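Local coordinates for protein beta-d-glucoside glucohydrolase (Hypocrea jecorina, PDB 3ZZ1) that probably hydrolyses terminal, non-reducing beta-D-glucosyl residues, releasing beta-D-glucose, as a secreted family 3 glycoside hydrolase in cellulose degradation, at residues Val589-Ala601 / Arg673-Val687. Residues are numbered along the deposited sequence; the frame is centred on the assembly and turned at random. Where two conformers were deposited one is given.
Sequences VLSTAKSGPATGA and RRDLSYWDTASQKWV
Arg673 and the backbone of Lys594 to Ala598 form the tight part of this contact, in the fibronectin type III-like domain, where strand 596-597 lies antiparallel along the edge of the hairpin made by strands 678-680 and 685-688. Pro597 and Val687 are a non-hydrogen-bonded pair, a place that suits proline because no amide hydrogen is needed there; next to it Ala598 N donates to Trp686 O (2.9 Å). Arginine suits position 673 because its planar guanidinium offers several N-H groups, enough to reach the carbonyls of both Lys594 and Gly596. With the buried chain extended from CG to NE (chi2 -178°), Arg673 NH1 binds Lys594 O at 2.9 Å, while NH2 adds a weak bond to the same oxygen and another to Gly596 O. A methionine in place of Arg673 would probably leave both carbonyls without these donors and the loop freer to shift. Ala593 CB, which also touches Val614 of strand 613-623, packs on Leu676 CD1 at 3.7 Å; a methyl suffices in this buried place. The outer side is looser: the exposed ring of Pro597 rests on the aliphatic part of Lys685, Pro597 CB to Lys685 CD 4.1 Å. Gly596, whose positive phi (110°) disfavours a side chain, presents its O to Arg673 NH2 at 2.9 Å, the donor standing well above the carbonyl plane.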
loop_
_atom_site.group_PDB
_atom_site.type_symbol
_atom_site.label_atom_id
_atom_site.label_comp_id
_atom_site.label_asym_id
_atom_site.label_seq_id
_atom_site.Cartn_x
_atom_site.Cartn_y
_atom_site.Cartn_z
ATOM N N VAL A 589 -19.571 -1.879 -23.955
ATOM C CA VAL A 589 -19.827 -0.927 -22.875
ATOM C C VAL A 589 -21.328 -0.888 -22.619
ATOM O O VAL A 589 -22.098 -0.525 -23.505
ATOM C CB VAL A 589 -19.316 0.509 -23.234
ATOM C CG1 VAL A 589 -19.735 1.531 -22.174
ATOM C CG2 VAL A 589 -17.800 0.524 -23.425
ATOM N N LEU A 590 -21.732 -1.283 -21.415
ATOM C CA LEU A 590 -23.130 -1.223 -20.990
ATOM C C LEU A 590 -23.241 -0.159 -19.912
ATOM O O LEU A 590 -22.514 -0.209 -18.921
ATOM C CB LEU A 590 -23.587 -2.582 -20.448
ATOM C CG LEU A 590 -25.076 -2.829 -20.162
ATOM C CD1 LEU A 590 -25.396 -4.315 -20.279
ATOM C CD2 LEU A 590 -25.507 -2.301 -18.791
ATOM N N SER A 591 -24.155 0.791 -20.094
ATOM C CA SER A 591 -24.212 1.951 -19.219
ATOM C C SER A 591 -25.613 2.526 -19.057
ATOM O O SER A 591 -26.361 2.660 -20.027
ATOM C CB SER A 591 -23.272 3.046 -19.733
ATOM O OG SER A 591 -23.267 4.155 -18.852
ATOM N N THR A 592 -25.947 2.868 -17.816
ATOM C CA THR A 592 -27.175 3.595 -17.493
ATOM C C THR A 592 -26.834 4.881 -16.727
ATOM O O THR A 592 -27.711 5.536 -16.164
ATOM C CB THR A 592 -28.150 2.730 -16.665
ATOM O OG1 THR A 592 -27.489 2.251 -15.487
ATOM C CG2 THR A 592 -28.654 1.541 -17.484
ATOM N N ALA A 593 -25.552 5.240 -16.734
ATOM C CA ALA A 593 -25.047 6.367 -15.953
ATOM C C ALA A 593 -25.688 7.690 -16.366
ATOM O O ALA A 593 -25.744 8.015 -17.556
ATOM C CB ALA A 593 -23.538 6.452 -16.069
ATOM N N LYS A 594 -26.166 8.435 -15.370
ATOM C CA LYS A 594 -26.766 9.754 -15.575
ATOM C C LYS A 594 -25.886 10.855 -14.981
ATOM O O LYS A 594 -25.198 10.643 -13.978
ATOM C CB LYS A 594 -28.172 9.823 -14.951
ATOM C CG LYS A 594 -29.159 8.751 -15.423
ATOM C CD LYS A 594 -29.521 8.903 -16.901
ATOM C CE LYS A 594 -30.588 7.895 -17.328
ATOM N NZ LYS A 594 -30.122 6.480 -17.188
ATOM N N SER A 595 -25.926 12.033 -15.595
ATOM C CA SER A 595 -25.076 13.148 -15.189
ATOM C C SER A 595 -25.549 13.858 -13.918
ATOM O O SER A 595 -26.665 13.644 -13.441
ATOM C CB SER A 595 -24.966 14.160 -16.327
ATOM O OG SER A 595 -26.231 14.711 -16.641
ATOM N N GLY A 596 -24.683 14.712 -13.383
ATOM C CA GLY A 596 -25.034 15.585 -12.270
ATOM C C GLY A 596 -24.357 15.194 -10.972
ATOM O O GLY A 596 -23.539 14.266 -10.943
ATOM N N PRO A 597 -24.691 15.902 -9.879
ATOM C CA PRO A 597 -24.156 15.506 -8.577
ATOM C C PRO A 597 -24.703 14.156 -8.112
ATOM O O PRO A 597 -25.763 13.716 -8.569
ATOM C CB PRO A 597 -24.616 16.632 -7.641
ATOM C CG PRO A 597 -25.780 17.272 -8.334
ATOM C CD PRO A 597 -25.522 17.118 -9.804
ATOM N N ALA A 598 -23.958 13.494 -7.232
ATOM C CA ALA A 598 -24.466 12.334 -6.511
ATOM C C ALA A 598 -25.650 12.806 -5.676
ATOM O O ALA A 598 -25.639 13.933 -5.182
ATOM C CB ALA A 598 -23.386 11.752 -5.638
ATOM N N THR A 599 -26.676 11.965 -5.537
ATOM C CA THR A 599 -27.918 12.379 -4.864
ATOM C C THR A 599 -28.313 11.560 -3.629
ATOM O O THR A 599 -29.197 11.974 -2.872
ATOM C CB THR A 599 -29.120 12.412 -5.835
ATOM O OG1 THR A 599 -29.280 11.125 -6.432
ATOM C CG2 THR A 599 -28.915 13.459 -6.933
ATOM N N GLY A 600 -27.671 10.410 -3.425
ATOM C CA GLY A 600 -27.992 9.549 -2.282
ATOM C C GLY A 600 -27.614 10.189 -0.958
ATOM O O GLY A 600 -26.748 11.059 -0.914
ATOM N N ALA A 601 -28.275 9.770 0.124
ATOM C CA ALA A 601 -27.949 10.267 1.461
ATOM C C ALA A 601 -26.564 9.767 1.839
ATOM O O ALA A 601 -26.165 8.683 1.414
ATOM C CB ALA A 601 -28.978 9.804 2.473
ATOM N N ARG A 673 -20.469 4.863 -9.846
ATOM C CA ARG A 673 -20.754 6.249 -10.183
ATOM C C ARG A 673 -19.535 7.162 -9.990
ATOM O O ARG A 673 -19.264 8.026 -10.834
ATOM C CB ARG A 673 -21.947 6.797 -9.401
ATOM C CG ARG A 673 -22.290 8.211 -9.840
ATOM C CD ARG A 673 -23.437 8.833 -9.079
ATOM N NE ARG A 673 -23.718 10.161 -9.628
ATOM C CZ ARG A 673 -24.427 10.379 -10.731
ATOM N NH1 ARG A 673 -24.947 9.361 -11.406
ATOM N NH2 ARG A 673 -24.618 11.614 -11.159
ATOM N N ARG A 674 -18.807 6.960 -8.891
ATOM C CA ARG A 674 -17.623 7.776 -8.586
ATOM C C ARG A 674 -16.497 7.616 -9.620
ATOM O O ARG A 674 -15.680 8.522 -9.800
ATOM C CB ARG A 674 -17.117 7.504 -7.161
ATOM C CG ARG A 674 -16.454 6.144 -6.955
ATOM C CD ARG A 674 -16.355 5.789 -5.477
ATOM N NE ARG A 674 -15.397 6.625 -4.755
ATOM C CZ ARG A 674 -14.165 6.252 -4.405
ATOM N NH1 ARG A 674 -13.701 5.039 -4.706
ATOM N NH2 ARG A 674 -13.389 7.102 -3.744
ATOM N N ASP A 675 -16.471 6.474 -10.307
ATOM C CA ASP A 675 -15.471 6.214 -11.351
ATOM C C ASP A 675 -15.670 7.085 -12.592
ATOM O O ASP A 675 -14.781 7.170 -13.437
ATOM C CB ASP A 675 -15.450 4.727 -11.733
ATOM C CG ASP A 675 -15.070 3.823 -10.564
ATOM O OD1 ASP A 675 -14.214 4.220 -9.735
ATOM O OD2 ASP A 675 -15.630 2.710 -10.476
ATOM N N LEU A 676 -16.832 7.729 -12.689
ATOM C CA LEU A 676 -17.124 8.686 -13.763
ATOM C C LEU A 676 -17.280 10.119 -13.233
ATOM O O LEU A 676 -17.729 11.014 -13.958
ATOM C CB LEU A 676 -18.392 8.269 -14.527
ATOM C CG LEU A 676 -18.430 6.883 -15.189
ATOM C CD1 LEU A 676 -19.807 6.605 -15.774
ATOM C CD2 LEU A 676 -17.364 6.756 -16.268
ATOM N N SER A 677 -16.904 10.326 -11.973
ATOM C CA SER A 677 -17.096 11.613 -11.297
ATOM C C SER A 677 -15.801 12.389 -11.053
ATOM O O SER A 677 -14.717 11.811 -10.983
ATOM C CB SER A 677 -17.817 11.407 -9.958
ATOM O OG SER A 677 -19.060 10.752 -10.136
ATOM N N TYR A 678 -15.936 13.708 -10.929
ATOM C CA TYR A 678 -14.870 14.575 -10.446
ATOM C C TYR A 678 -15.426 15.327 -9.233
ATOM O O TYR A 678 -16.643 15.438 -9.071
ATOM C CB TYR A 678 -14.414 15.552 -11.543
ATOM C CG TYR A 678 -15.476 16.560 -11.929
ATOM C CD1 TYR A 678 -16.422 16.262 -12.904
ATOM C CD2 TYR A 678 -15.545 17.804 -11.297
ATOM C CE1 TYR A 678 -17.408 17.170 -13.246
ATOM C CE2 TYR A 678 -16.527 18.726 -11.633
ATOM C CZ TYR A 678 -17.455 18.403 -12.608
ATOM O OH TYR A 678 -18.428 19.302 -12.950
ATOM N N TRP A 679 -14.542 15.830 -8.376
ATOM C CA TRP A 679 -14.971 16.588 -7.202
ATOM C C TRP A 679 -15.136 18.060 -7.566
ATOM O O TRP A 679 -14.174 18.708 -7.975
ATOM C CB TRP A 679 -13.953 16.432 -6.071
ATOM C CG TRP A 679 -14.259 17.252 -4.841
ATOM C CD1 TRP A 679 -13.690 18.441 -4.487
ATOM C CD2 TRP A 679 -15.197 16.931 -3.807
ATOM N NE1 TRP A 679 -14.215 18.883 -3.298
ATOM C CE2 TRP A 679 -15.140 17.974 -2.857
ATOM C CE3 TRP A 679 -16.078 15.861 -3.589
ATOM C CZ2 TRP A 679 -15.933 17.982 -1.702
ATOM C CZ3 TRP A 679 -16.873 15.869 -2.441
ATOM C CH2 TRP A 679 -16.790 16.923 -1.511
ATOM N N ASP A 680 -16.355 18.576 -7.428
ATOM C CA ASP A 680 -16.618 20.000 -7.636
ATOM C C ASP A 680 -16.460 20.729 -6.308
ATOM O O ASP A 680 -17.234 20.493 -5.376
ATOM C CB ASP A 680 -18.019 20.230 -8.213
ATOM C CG ASP A 680 -18.335 21.709 -8.405
ATOM O OD1 ASP A 680 -17.817 22.308 -9.369
ATOM O OD2 ASP A 680 -19.095 22.274 -7.589
ATOM N N THR A 681 -15.457 21.608 -6.241
ATOM C CA THR A 681 -15.127 22.323 -5.004
ATOM C C THR A 681 -16.243 23.252 -4.523
ATOM O O THR A 681 -16.596 23.226 -3.344
ATOM C CB THR A 681 -13.754 23.080 -5.080
ATOM O OG1 THR A 681 -13.617 23.963 -3.958
ATOM C CG2 THR A 681 -13.618 23.890 -6.361
ATOM N N ALA A 682 -16.803 24.054 -5.425
ATOM C CA ALA A 682 -17.840 25.027 -5.061
ATOM C C ALA A 682 -19.043 24.400 -4.359
ATOM O O ALA A 682 -19.502 24.914 -3.344
ATOM C CB ALA A 682 -18.281 25.838 -6.286
ATOM N N SER A 683 -19.540 23.283 -4.885
ATOM C CA SER A 683 -20.700 22.604 -4.296
ATOM C C SER A 683 -20.327 21.477 -3.323
ATOM O O SER A 683 -21.204 20.905 -2.671
ATOM C CB SER A 683 -21.631 22.076 -5.393
ATOM O OG SER A 683 -20.965 21.143 -6.230
ATOM N N GLN A 684 -19.030 21.174 -3.219
ATOM C CA GLN A 684 -18.526 20.075 -2.371
ATOM C C GLN A 684 -19.270 18.766 -2.665
ATOM O O GLN A 684 -19.806 18.109 -1.767
ATOM C CB GLN A 684 -18.575 20.436 -0.874
ATOM C CG GLN A 684 -17.719 21.645 -0.482
ATOM C CD GLN A 684 -16.278 21.281 -0.158
ATOM O OE1 GLN A 684 -15.973 20.787 0.935
ATOM N NE2 GLN A 684 -15.377 21.556 -1.095
ATOM N N LYS A 685 -19.304 18.409 -3.945
ATOM C CA LYS A 685 -20.043 17.245 -4.411
ATOM C C LYS A 685 -19.297 16.549 -5.532
ATOM O O LYS A 685 -18.577 17.188 -6.303
ATOM C CB LYS A 685 -21.436 17.654 -4.901
ATOM C CG LYS A 685 -22.414 17.990 -3.784
ATOM C CD LYS A 685 -23.629 18.731 -4.308
ATOM C CE LYS A 685 -24.425 19.349 -3.168
ATOM N NZ LYS A 685 -24.848 18.318 -2.184
ATOM N N TRP A 686 -19.473 15.234 -5.607
ATOM C CA TRP A 686 -18.984 14.449 -6.730
ATOM C C TRP A 686 -19.979 14.563 -7.870
ATOM O O TRP A 686 -21.179 14.337 -7.686
ATOM C CB TRP A 686 -18.808 12.992 -6.327
ATOM C CG TRP A 686 -17.594 12.755 -5.488
ATOM C CD1 TRP A 686 -17.539 12.665 -4.128
ATOM C CD2 TRP A 686 -16.254 12.579 -5.956
ATOM N NE1 TRP A 686 -16.249 12.440 -3.720
ATOM C CE2 TRP A 686 -15.439 12.381 -4.822
ATOM C CE3 TRP A 686 -15.663 12.561 -7.226
ATOM C CZ2 TRP A 686 -14.062 12.171 -4.918
ATOM C CZ3 TRP A 686 -14.297 12.353 -7.323
ATOM C CH2 TRP A 686 -13.512 12.160 -6.174
ATOM N N VAL A 687 -19.475 14.930 -9.043
ATOM C CA VAL A 687 -20.324 15.213 -10.190
ATOM C C VAL A 687 -19.891 14.366 -11.381
ATOM O O VAL A 687 -18.698 14.253 -11.669
ATOM C CB VAL A 687 -20.280 16.727 -10.556
ATOM C CG1 VAL A 687 -21.143 17.034 -11.795
ATOM C CG2 VAL A 687 -20.721 17.590 -9.360
#